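Local structure of regulatory protein BlaR1 (Bacillus licheniformis, 1NRF) at residues K45-Y50 against E160-L165; G213-Y218 against I246-L251. The protein senses beta-lactam antibiotics at the cell surface, probably by acylation of its extracellular C-terminal domain, and probably relays the signal into the cytoplasm. One frame throughout, in Å; residues are numbered along the deposited sequence.

Contact 1 (K45-Y50 against E160-L165); sequences KKYTIY and EQVNIL
Tyr-47 bridges from strand 46-50 to Val-162 and Asn-163 on helix 158-170. Its side chain carries the whole strand side of this small contact. CB already points toward the helix. CG lies anti to the carbonyl carbon, with chi1 at -69°, and this sends the long axis of the ring across the gap. CB, CG and the near end of the ring are still too far back to touch the helix segment. The first meeting is at CE2. There the ring edge approaches the CG1 branch of Val-162, with Tyr-47 CE2 and Val-162 CG1 4.4 Å apart. The methyl lies near the ring plane, so this is a loose edge contact and not packing over a face. Further out, the hydroxyl comes to the amide of Asn-163. This amide is probably turned over in the model, so its O and N positions are doubtful. Tyr-47 OH is 2.6 Å from the atom modelled as Asn-163 OD1. The amide plane stands 75° from that of the ring, and the two side chains meet at about a right angle. The clear hydrogen-bond partner of the hydroxyl is the backbone N of Leu-14, which ties the N-terminal stretch to the same point. The rings of Phe-13 and Phe-40 pack against Tyr-47, Phe-13 edge-to-face. Val-162 meanwhile reaches Val-38 and Phe-40 of strand 33-41 and Phe-227 and Ala-229 of strand 225-234. The contact is buried and lies away from the active-site serine. It joins helix 158-170 to strand 46-50, which runs between strands 18-21 and 33-41 in the sheet.

Contact 2 (G213-Y218 against I246-L251); sequences GWFIGY and IALSIL
Phe-215 of strand 211-220 meets Ala-247 and Leu-248 of helix 239-253. Ile-246, the first residue of the helix segment, does not touch the strand segment. It packs on Phe-28, Phe-31 and Ile-232, and its carbonyl O accepts from both Ile-250 N and Ser-249 OG. Ala-247 comes next and points toward the strand. Its methyl lies in the plane of the Phe-215 ring, at the edge, with Ala-247 CB 3.6 Å from Phe-215 CD2. The phenylalanine gets there with CG anti to its backbone N (chi1 -172°). Leu-248 adds a longer contact beside it: its CD1 is 4.2 Å from Phe-215 CE2 and approaches the ring obliquely. Leu-248 is partly exposed. Ser-249 turns its hydroxyl back to the helix, where OG donates to Ile-246 O at 2.8 Å. The donor is tilted 16° from the carbonyl plane. Ile-250 does not touch the strand segment and packs on Phe-27, Phe-28 and Tyr-24. Leu-251 points toward the sheet again, but it rests on Phe-228 of the adjacent strand. The contact across the segments is therefore purely apolar and centred on one ring. The Phe-215 side chain is about 10 Å from that of Ser-63, probably the residue acylated by the antibiotic. A C-terminal helix packed on one face of the central antiparallel strands is characteristic of the penicillin-binding protein and serine beta-lactamase fold, to which this sensor domain belongs.

How the contacts relate
After strands 18-21 and 33-41 the chain lays down strand 46-50, where contact 1 opens. It then runs through 109 residues without a strand, including Ser-63, before helix 158-170 closes contact 1. Contact 2 opens later, on strand 211-220. The chain turns back through strand 225-234 and closes that shorter loop with helix 239-253. The two loops follow in series and neither crosses the other. Both contacts reach the same sheet. They also touch: Gln-161 packs on Trp-214 and Ile-216, and Leu-165 on Ile-216 and Gly-217. Strand 211-220 is thus held between helix 158-170 and helix 239-253, on opposite faces.

Contact 1 (K45-Y50 against E160-L165)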
loop_
_atom_site.group_PDB
_atom_site.type_symbol
_atom_site.label_atom_id
_atom_site.label_comp_id
_atom_site.label_asym_id
_atom_site.label_seq_id
_atom_site.Cartn_x
_atom_site.Cartn_y
_atom_site.Cartn_z
ATOM N N LYS A 45 -3.392 3.284 -21.066
ATOM C CA LYS A 45 -4.616 2.833 -20.398
ATOM C C LYS A 45 -4.636 1.306 -20.467
ATOM O O LYS A 45 -5.664 0.699 -20.761
ATOM C CB LYS A 45 -5.858 3.389 -21.102
ATOM C CG LYS A 45 -5.874 4.897 -21.271
ATOM C CD LYS A 45 -7.205 5.365 -21.838
ATOM C CE LYS A 45 -7.141 6.808 -22.338
ATOM N NZ LYS A 45 -6.834 7.818 -21.275
ATOM N N LYS A 46 -3.487 0.696 -20.212
ATOM C CA LYS A 46 -3.376 -0.752 -20.268
ATOM C C LYS A 46 -2.950 -1.408 -18.959
ATOM O O LYS A 46 -2.056 -0.932 -18.253
ATOM C CB LYS A 46 -2.381 -1.163 -21.353
ATOM C CG LYS A 46 -2.205 -2.678 -21.474
ATOM C CD LYS A 46 -0.847 -3.044 -22.054
ATOM C CE LYS A 46 -0.572 -2.315 -23.358
ATOM N NZ LYS A 46 -1.604 -2.608 -24.392
ATOM N N TYR A 47 -3.607 -2.516 -18.648
ATOM C CA TYR A 47 -3.281 -3.283 -17.465
ATOM C C TYR A 47 -2.493 -4.493 -17.921
ATOM O O TYR A 47 -2.843 -5.133 -18.918
ATOM C CB TYR A 47 -4.527 -3.813 -16.758
ATOM C CG TYR A 47 -5.408 -2.786 -16.091
ATOM C CD1 TYR A 47 -6.551 -2.313 -16.728
ATOM C CD2 TYR A 47 -5.145 -2.355 -14.788
ATOM C CE1 TYR A 47 -7.420 -1.451 -16.092
ATOM C CE2 TYR A 47 -6.016 -1.486 -14.136
ATOM C CZ TYR A 47 -7.156 -1.043 -14.797
ATOM O OH TYR A 47 -8.059 -0.233 -14.159
ATOM N N THR A 48 -1.421 -4.792 -17.204
ATOM C CA THR A 48 -0.633 -5.975 -17.492
ATOM C C THR A 48 -0.726 -6.747 -16.189
ATOM O O THR A 48 -0.281 -6.263 -15.144
ATOM C CB THR A 48 0.830 -5.651 -17.781
ATOM O OG1 THR A 48 0.912 -4.756 -18.896
ATOM C CG2 THR A 48 1.589 -6.930 -18.120
ATOM N N ILE A 49 -1.332 -7.926 -16.230
ATOM C CA ILE A 49 -1.451 -8.691 -15.006
ATOM C C ILE A 49 -1.146 -10.166 -15.082
ATOM O O ILE A 49 -1.475 -10.846 -16.050
ATOM C CB ILE A 49 -2.849 -8.530 -14.362
ATOM C CG1 ILE A 49 -3.942 -8.848 -15.373
ATOM C CG2 ILE A 49 -3.007 -7.122 -13.818
ATOM C CD1 ILE A 49 -5.340 -8.631 -14.814
ATOM N N TYR A 50 -0.500 -10.636 -14.022
ATOM C CA TYR A 50 -0.139 -12.030 -13.873
ATOM C C TYR A 50 -1.044 -12.625 -12.793
ATOM O O TYR A 50 -1.201 -12.034 -11.713
ATOM C CB TYR A 50 1.334 -12.157 -13.461
ATOM C CG TYR A 50 1.679 -13.511 -12.893
ATOM C CD1 TYR A 50 2.108 -13.637 -11.574
ATOM C CD2 TYR A 50 1.496 -14.670 -13.644
ATOM C CE1 TYR A 50 2.336 -14.881 -11.011
ATOM C CE2 TYR A 50 1.724 -15.926 -13.089
ATOM C CZ TYR A 50 2.140 -16.024 -11.770
ATOM O OH TYR A 50 2.339 -17.260 -11.203
ATOM N N GLU A 160 -7.867 -3.564 -7.178
ATOM C CA GLU A 160 -8.517 -2.437 -6.520
ATOM C C GLU A 160 -7.460 -1.477 -5.971
ATOM O O GLU A 160 -7.615 -0.259 -6.038
ATOM C CB GLU A 160 -9.421 -2.931 -5.394
ATOM C CG GLU A 160 -10.814 -3.356 -5.849
ATOM C CD GLU A 160 -11.634 -4.017 -4.732
ATOM O OE1 GLU A 160 -12.864 -4.119 -4.888
ATOM O OE2 GLU A 160 -11.057 -4.447 -3.707
ATOM N N GLN A 161 -6.384 -2.030 -5.434
ATOM C CA GLN A 161 -5.296 -1.215 -4.902
ATOM C C GLN A 161 -4.786 -0.248 -5.987
ATOM O O GLN A 161 -4.687 0.958 -5.752
ATOM C CB GLN A 161 -4.138 -2.110 -4.429
ATOM C CG GLN A 161 -4.411 -2.956 -3.190
ATOM C CD GLN A 161 -4.046 -2.247 -1.885
ATOM O OE1 GLN A 161 -3.737 -2.894 -0.881
ATOM N NE2 GLN A 161 -4.092 -0.920 -1.895
ATOM N N VAL A 162 -4.466 -0.785 -7.167
ATOM C CA VAL A 162 -3.972 0.025 -8.286
ATOM C C VAL A 162 -4.956 1.125 -8.668
ATOM O O VAL A 162 -4.572 2.291 -8.798
ATOM C CB VAL A 162 -3.677 -0.853 -9.560
ATOM C CG1 VAL A 162 -3.537 0.035 -10.795
ATOM C CG2 VAL A 162 -2.386 -1.677 -9.360
ATOM N N ASN A 163 -6.230 0.772 -8.825
ATOM C CA ASN A 163 -7.221 1.768 -9.216
ATOM C C ASN A 163 -7.379 2.892 -8.204
ATOM O O ASN A 163 -7.486 4.057 -8.591
ATOM C CB ASN A 163 -8.587 1.117 -9.499
ATOM C CG ASN A 163 -8.559 0.190 -10.711
ATOM O OD1 ASN A 163 -7.786 0.392 -11.645
ATOM N ND2 ASN A 163 -9.410 -0.820 -10.701
ATOM N N ILE A 164 -7.385 2.562 -6.910
ATOM C CA ILE A 164 -7.548 3.606 -5.901
ATOM C C ILE A 164 -6.242 4.384 -5.698
ATOM O O ILE A 164 -6.269 5.568 -5.369
ATOM C CB ILE A 164 -8.111 3.025 -4.545
ATOM C CG1 ILE A 164 -8.755 4.156 -3.738
ATOM C CG2 ILE A 164 -7.013 2.320 -3.739
ATOM C CD1 ILE A 164 -9.501 3.681 -2.482
ATOM N N LEU A 165 -5.103 3.728 -5.914
ATOM C CA LEU A 165 -3.820 4.418 -5.800
ATOM C C LEU A 165 -3.761 5.525 -6.862
ATOM O O LEU A 165 -3.187 6.585 -6.613
ATOM C CB LEU A 165 -2.652 3.452 -6.001
ATOM C CG LEU A 165 -1.966 2.865 -4.762
ATOM C CD1 LEU A 165 -1.018 1.746 -5.169
ATOM C CD2 LEU A 165 -1.205 3.957 -4.032
#

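Contact 2 (G213-Y218 against I246-L251)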
loop_
_atom_site.group_PDB
_atom_site.type_symbol
_atom_site.label_atom_id
_atom_site.label_comp_id
_atom_site.label_asym_id
_atom_site.label_seq_id
_atom_site.Cartn_x
_atom_site.Cartn_y
_atom_site.Cartn_z
ATOM N N GLY A 213 2.119 -11.181 1.759
ATOM C CA GLY A 213 2.847 -9.941 1.574
ATOM C C GLY A 213 2.285 -9.034 0.495
ATOM O O GLY A 213 1.787 -9.497 -0.534
ATOM N N TRP A 214 2.385 -7.731 0.737
ATOM C CA TRP A 214 1.902 -6.711 -0.187
ATOM C C TRP A 214 2.984 -5.698 -0.531
ATOM O O TRP A 214 3.828 -5.354 0.293
ATOM C CB TRP A 214 0.783 -5.867 0.428
ATOM C CG TRP A 214 -0.626 -6.351 0.400
ATOM C CD1 TRP A 214 -1.367 -6.730 1.482
ATOM C CD2 TRP A 214 -1.543 -6.272 -0.704
ATOM N NE1 TRP A 214 -2.684 -6.870 1.131
ATOM C CE2 TRP A 214 -2.828 -6.597 -0.203
ATOM C CE3 TRP A 214 -1.406 -5.952 -2.066
ATOM C CZ2 TRP A 214 -3.977 -6.609 -1.014
ATOM C CZ3 TRP A 214 -2.547 -5.966 -2.876
ATOM C CH2 TRP A 214 -3.816 -6.291 -2.344
ATOM N N PHE A 215 2.937 -5.213 -1.761
ATOM C CA PHE A 215 3.820 -4.151 -2.193
ATOM C C PHE A 215 3.102 -3.435 -3.323
ATOM O O PHE A 215 2.984 -3.952 -4.438
ATOM C CB PHE A 215 5.194 -4.637 -2.650
ATOM C CG PHE A 215 6.140 -3.507 -2.918
ATOM C CD1 PHE A 215 6.400 -2.570 -1.927
ATOM C CD2 PHE A 215 6.678 -3.310 -4.184
ATOM C CE1 PHE A 215 7.173 -1.439 -2.193
ATOM C CE2 PHE A 215 7.455 -2.186 -4.468
ATOM C CZ PHE A 215 7.702 -1.242 -3.469
ATOM N N ILE A 216 2.592 -2.253 -2.999
ATOM C CA ILE A 216 1.855 -1.437 -3.941
ATOM C C ILE A 216 2.565 -0.107 -4.083
ATOM O O ILE A 216 3.397 0.244 -3.257
ATOM C CB ILE A 216 0.401 -1.185 -3.446
ATOM C CG1 ILE A 216 0.400 -0.231 -2.239
ATOM C CG2 ILE A 216 -0.241 -2.506 -3.061
ATOM C CD1 ILE A 216 -0.993 0.097 -1.716
ATOM N N GLY A 217 2.232 0.629 -5.135
ATOM C CA GLY A 217 2.855 1.915 -5.352
ATOM C C GLY A 217 2.845 2.288 -6.818
ATOM O O GLY A 217 2.060 1.765 -7.605
ATOM N N TYR A 218 3.722 3.205 -7.197
ATOM C CA TYR A 218 3.778 3.624 -8.582
ATOM C C TYR A 218 5.159 4.139 -8.984
ATOM O O TYR A 218 6.028 4.390 -8.146
ATOM C CB TYR A 218 2.695 4.685 -8.838
ATOM C CG TYR A 218 2.624 5.728 -7.757
ATOM C CD1 TYR A 218 3.456 6.846 -7.785
ATOM C CD2 TYR A 218 1.774 5.564 -6.660
ATOM C CE1 TYR A 218 3.447 7.775 -6.744
ATOM C CE2 TYR A 218 1.763 6.482 -5.616
ATOM C CZ TYR A 218 2.601 7.584 -5.663
ATOM O OH TYR A 218 2.613 8.481 -4.627
ATOM N N ILE A 246 9.909 -9.026 -5.517
ATOM C CA ILE A 246 9.265 -9.617 -6.684
ATOM C C ILE A 246 8.776 -8.519 -7.636
ATOM O O ILE A 246 9.119 -8.507 -8.821
ATOM C CB ILE A 246 8.067 -10.486 -6.270
ATOM C CG1 ILE A 246 8.560 -11.711 -5.502
ATOM C CG2 ILE A 246 7.269 -10.895 -7.498
ATOM C CD1 ILE A 246 7.449 -12.570 -4.898
ATOM N N ALA A 247 7.973 -7.597 -7.115
ATOM C CA ALA A 247 7.455 -6.499 -7.929
ATOM C C ALA A 247 8.592 -5.772 -8.633
ATOM O O ALA A 247 8.488 -5.425 -9.806
ATOM C CB ALA A 247 6.686 -5.508 -7.056
ATOM N N LEU A 248 9.667 -5.543 -7.892
ATOM C CA LEU A 248 10.841 -4.836 -8.391
ATOM C C LEU A 248 11.596 -5.571 -9.501
ATOM O O LEU A 248 12.084 -4.946 -10.435
ATOM C CB LEU A 248 11.779 -4.529 -7.218
ATOM C CG LEU A 248 11.931 -3.060 -6.808
ATOM C CD1 LEU A 248 10.676 -2.259 -7.103
ATOM C CD2 LEU A 248 12.279 -3.015 -5.332
ATOM N N SER A 249 11.691 -6.891 -9.405
ATOM C CA SER A 249 12.375 -7.651 -10.434
ATOM C C SER A 249 11.509 -7.586 -11.682
ATOM O O SER A 249 12.011 -7.384 -12.786
ATOM C CB SER A 249 12.568 -9.105 -10.006
ATOM O OG SER A 249 11.336 -9.799 -9.956
ATOM N N ILE A 250 10.199 -7.740 -11.506
ATOM C CA ILE A 250 9.293 -7.674 -12.649
ATOM C C ILE A 250 9.327 -6.276 -13.257
ATOM O O ILE A 250 9.373 -6.133 -14.470
ATOM C CB ILE A 250 7.843 -8.040 -12.254
ATOM C CG1 ILE A 250 7.802 -9.490 -11.761
ATOM C CG2 ILE A 250 6.899 -7.852 -13.447
ATOM C CD1 ILE A 250 6.435 -9.952 -11.315
ATOM N N LEU A 251 9.322 -5.249 -12.412
ATOM C CA LEU A 251 9.370 -3.866 -12.894
ATOM C C LEU A 251 10.630 -3.618 -13.708
ATOM O O LEU A 251 10.606 -2.917 -14.718
ATOM C CB LEU A 251 9.337 -2.889 -11.715
ATOM C CG LEU A 251 8.052 -2.096 -11.462
ATOM C CD1 LEU A 251 6.847 -3.003 -11.574
ATOM C CD2 LEU A 251 8.120 -1.446 -10.078
#